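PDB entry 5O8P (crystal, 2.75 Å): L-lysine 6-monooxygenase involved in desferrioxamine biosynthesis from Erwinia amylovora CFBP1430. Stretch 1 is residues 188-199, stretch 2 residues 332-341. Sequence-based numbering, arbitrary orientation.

Stretch 1 (188-199) KLQKKRSITVLG
Stretch 2 332-341: RTEGLVMATG

Residues 194-198 and 335-338 are neighbouring parallel β-strands, their N-to-C directions only 16° apart, far separated in sequence yet burying 771 Å² between them. The register pairs Ile195 with Gly335 (CA to CA 4.3 Å), Thr196 with Leu336 (4.9 Å), Val197 with Val337 (4.7 Å) and Leu198 with Met338 (5.2 Å). Backbones are extended, with phi from -85° to -144° and psi from 89° to 145°.

As parallel strands require, alternate residues of the first strand reach across. Gly335 N donates to Ser194 O (2.8 Å), Thr196 N to Gly335 O (3.1 Å), Val337 N to Thr196 O (2.9 Å), Leu198 N to Val337 O (2.9 Å) and Ala339 N to Leu198 O (2.9 Å).

On one face, Gly335 leaves a hollow. Leu189, on the helix that precedes the first strand, fills it (chi1 m, chi2 t), with CD2 3.9 Å from Gly335 CA, while Lys192 (chi1 m, chi2 and chi3 t, chi4 m) lays CD 3.4 Å from Gly335 N. A CB on Gly335 would stand 3.0 Å from Leu189 CD2, so the glycine makes room for this packing. The other methyl of Leu189, CD1, meets Val337 CG2 at 3.6 Å. Val337 (t) is the central bump of this face: its CG2 also lies 4.3 Å from CG2 of Ile195 (chi1 m, chi2 t), and its CB 4.2 Å from Val197 CG2. Val197 (t) then turns CG1 to Ala339 CB, 4.2 Å away. Compact β-branched residues suit such extended backbone and fill the space without long tails.

The other face carries Thr196, Leu198, Leu336 (chi1 t, chi2 p) and Met338. Leu198 (chi1 t, chi2 148°) packs against both Leu336 and Met338: CD1 lies 4.1 Å from Leu336 CD1 and CD2 4.2 Å from Met338 SD; the Met338 chain, chi1 t, folds back with chi2 and chi3 both p. Buried Thr196 (m) satisfies its hydroxyl by donating from OG1 to Thr333 OG1 (2.8 Å), and Thr333 OG1 (chi1 t) in turn donates to Gly335 O (2.7 Å).

At the entrance to the strands, Glu334 (chi1 m, chi2 t), with phi/psi of -85°/-60°, breaks the extended run; its CA-to-CB bond points toward the first stretch, and its carboxylate meets Arg193 (chi1 m, chi2 and chi3 t, chi4 74°). Arg193 N donates to Glu334 OE1 (3.0 Å, nearly linear), and Arg193 NH1 forms a salt bridge with Glu334 OE2 (3.2 Å) at the guanidinium edge. Ser194 (chi1 p) places OG to accept from Glu334 N at 2.9 Å; its short side chain brings a hydroxyl close to the backbone.

At the far end, Gly199 adopts phi/psi 130°/158°, which calls for glycine; a CB there would also lie 2.2 Å from Ala339 O.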

# COMPACT_ATOMS: atom_id res chain seq x y z
N LYS B 188 11.01 -28.70 -19.25
CA LYS B 188 11.58 -28.86 -20.59
C LYS B 188 11.97 -27.52 -21.22
O LYS B 188 12.95 -27.46 -21.97
CB LYS B 188 10.59 -29.64 -21.47
CG LYS B 188 11.00 -29.88 -22.92
CD LYS B 188 10.28 -28.93 -23.87
CE LYS B 188 10.23 -29.46 -25.30
NZ LYS B 188 9.18 -28.73 -26.07
N LEU B 189 11.21 -26.48 -20.94
CA LEU B 189 11.54 -25.13 -21.40
C LEU B 189 12.82 -24.61 -20.75
O LEU B 189 13.68 -24.07 -21.43
CB LEU B 189 10.39 -24.16 -21.13
CG LEU B 189 9.20 -24.25 -22.08
CD1 LEU B 189 7.95 -23.60 -21.49
CD2 LEU B 189 9.55 -23.65 -23.44
N GLN B 190 12.94 -24.79 -19.43
CA GLN B 190 14.08 -24.26 -18.67
C GLN B 190 15.44 -24.89 -19.02
O GLN B 190 16.48 -24.29 -18.76
CB GLN B 190 13.80 -24.31 -17.15
CG GLN B 190 12.68 -23.35 -16.73
CD GLN B 190 12.45 -23.28 -15.23
OE1 GLN B 190 12.22 -24.30 -14.59
NE2 GLN B 190 12.51 -22.08 -14.67
N LYS B 191 15.42 -26.08 -19.62
CA LYS B 191 16.64 -26.69 -20.18
C LYS B 191 17.16 -26.02 -21.46
O LYS B 191 18.31 -26.23 -21.84
CB LYS B 191 16.43 -28.18 -20.47
CG LYS B 191 16.35 -29.04 -19.22
CD LYS B 191 16.05 -30.50 -19.56
CE LYS B 191 15.72 -31.29 -18.30
NZ LYS B 191 14.89 -32.50 -18.58
N LYS B 192 16.31 -25.24 -22.13
CA LYS B 192 16.69 -24.61 -23.39
C LYS B 192 17.57 -23.37 -23.19
O LYS B 192 17.66 -22.83 -22.08
CB LYS B 192 15.45 -24.25 -24.21
CG LYS B 192 14.52 -25.43 -24.48
CD LYS B 192 13.45 -25.09 -25.48
CE LYS B 192 12.43 -26.20 -25.66
NZ LYS B 192 12.95 -27.41 -26.38
N ARG B 193 18.25 -22.98 -24.26
CA ARG B 193 19.15 -21.82 -24.25
C ARG B 193 18.40 -20.50 -24.27
O ARG B 193 18.89 -19.52 -23.74
CB ARG B 193 20.12 -21.85 -25.44
CG ARG B 193 21.37 -22.69 -25.24
CD ARG B 193 22.33 -22.50 -26.40
NE ARG B 193 23.30 -23.59 -26.51
CZ ARG B 193 23.04 -24.83 -26.96
NH1 ARG B 193 21.81 -25.18 -27.35
NH2 ARG B 193 24.02 -25.72 -27.01
N SER B 194 17.23 -20.49 -24.92
CA SER B 194 16.41 -19.28 -25.05
C SER B 194 14.93 -19.63 -25.00
O SER B 194 14.51 -20.66 -25.53
CB SER B 194 16.73 -18.55 -26.36
OG SER B 194 16.60 -19.41 -27.48
N ILE B 195 14.15 -18.77 -24.34
CA ILE B 195 12.69 -18.92 -24.26
C ILE B 195 12.08 -17.59 -24.67
O ILE B 195 12.62 -16.54 -24.33
CB ILE B 195 12.23 -19.23 -22.81
CG1 ILE B 195 12.93 -20.49 -22.28
CG2 ILE B 195 10.70 -19.37 -22.74
CD1 ILE B 195 12.73 -20.71 -20.79
N THR B 196 10.97 -17.64 -25.39
CA THR B 196 10.26 -16.43 -25.80
C THR B 196 8.78 -16.54 -25.49
O THR B 196 8.09 -17.37 -26.03
CB THR B 196 10.45 -16.15 -27.30
OG1 THR B 196 11.84 -15.93 -27.57
CG2 THR B 196 9.64 -14.92 -27.75
N VAL B 197 8.30 -15.68 -24.60
CA VAL B 197 6.88 -15.57 -24.36
C VAL B 197 6.27 -14.62 -25.39
O VAL B 197 6.68 -13.48 -25.51
CB VAL B 197 6.58 -15.08 -22.93
CG1 VAL B 197 5.09 -15.00 -22.70
CG2 VAL B 197 7.23 -16.02 -21.92
N LEU B 198 5.28 -15.11 -26.11
CA LEU B 198 4.62 -14.36 -27.16
C LEU B 198 3.17 -14.10 -26.71
O LEU B 198 2.44 -15.04 -26.45
CB LEU B 198 4.72 -15.16 -28.45
CG LEU B 198 4.68 -14.35 -29.74
CD1 LEU B 198 5.51 -15.04 -30.80
CD2 LEU B 198 3.25 -14.16 -30.21
N GLY B 199 2.78 -12.83 -26.59
CA GLY B 199 1.46 -12.43 -26.08
C GLY B 199 1.51 -11.39 -24.97
O GLY B 199 2.52 -11.25 -24.30
N ARG B 332 15.05 -14.98 -33.03
CA ARG B 332 15.26 -16.43 -32.88
C ARG B 332 15.01 -16.88 -31.47
O ARG B 332 15.25 -16.14 -30.54
CB ARG B 332 16.68 -16.81 -33.27
CG ARG B 332 16.91 -16.94 -34.76
CD ARG B 332 18.39 -16.65 -35.00
NE ARG B 332 18.81 -16.99 -36.35
CZ ARG B 332 19.00 -18.23 -36.80
NH1 ARG B 332 18.77 -19.30 -36.03
NH2 ARG B 332 19.42 -18.43 -38.05
N THR B 333 14.55 -18.11 -31.32
CA THR B 333 14.32 -18.70 -30.00
C THR B 333 14.20 -20.23 -30.09
O THR B 333 13.73 -20.76 -31.10
CB THR B 333 13.07 -18.07 -29.33
OG1 THR B 333 13.04 -18.39 -27.92
CG2 THR B 333 11.77 -18.53 -29.99
N GLU B 334 14.65 -20.93 -29.05
CA GLU B 334 14.52 -22.38 -28.99
C GLU B 334 13.15 -22.70 -28.45
O GLU B 334 12.34 -23.34 -29.13
CB GLU B 334 15.60 -23.01 -28.12
CG GLU B 334 17.00 -22.82 -28.68
CD GLU B 334 18.06 -23.67 -27.99
OE1 GLU B 334 17.77 -24.28 -26.93
OE2 GLU B 334 19.21 -23.71 -28.50
N GLY B 335 12.89 -22.24 -27.23
CA GLY B 335 11.59 -22.41 -26.56
C GLY B 335 10.67 -21.28 -26.95
O GLY B 335 11.10 -20.15 -27.13
N LEU B 336 9.39 -21.59 -27.07
CA LEU B 336 8.38 -20.62 -27.45
C LEU B 336 7.12 -20.89 -26.65
O LEU B 336 6.53 -21.95 -26.76
CB LEU B 336 8.10 -20.74 -28.94
CG LEU B 336 7.03 -19.84 -29.55
CD1 LEU B 336 7.36 -18.39 -29.29
CD2 LEU B 336 6.91 -20.09 -31.04
N VAL B 337 6.74 -19.95 -25.79
CA VAL B 337 5.50 -20.04 -25.04
C VAL B 337 4.49 -19.14 -25.74
O VAL B 337 4.67 -17.93 -25.79
CB VAL B 337 5.67 -19.60 -23.59
CG1 VAL B 337 4.33 -19.55 -22.88
CG2 VAL B 337 6.60 -20.56 -22.86
N MET B 338 3.44 -19.74 -26.28
CA MET B 338 2.39 -19.01 -26.98
C MET B 338 1.26 -18.67 -25.99
O MET B 338 0.32 -19.43 -25.79
CB MET B 338 1.90 -19.88 -28.14
CG MET B 338 1.23 -19.10 -29.24
SD MET B 338 2.42 -18.32 -30.34
CE MET B 338 3.04 -19.74 -31.23
N ALA B 339 1.38 -17.51 -25.34
CA ALA B 339 0.38 -17.01 -24.38
C ALA B 339 -0.61 -16.10 -25.08
O ALA B 339 -0.80 -14.94 -24.71
CB ALA B 339 1.08 -16.29 -23.23
N THR B 340 -1.25 -16.65 -26.09
CA THR B 340 -2.12 -15.89 -26.97
C THR B 340 -3.61 -16.04 -26.60
O THR B 340 -4.50 -15.64 -27.37
CB THR B 340 -1.87 -16.34 -28.42
OG1 THR B 340 -1.89 -17.77 -28.49
CG2 THR B 340 -0.50 -15.83 -28.88
N GLY B 341 -3.87 -16.61 -25.42
CA GLY B 341 -5.22 -16.68 -24.89
C GLY B 341 -6.14 -17.67 -25.59
O GLY B 341 -5.67 -18.64 -26.18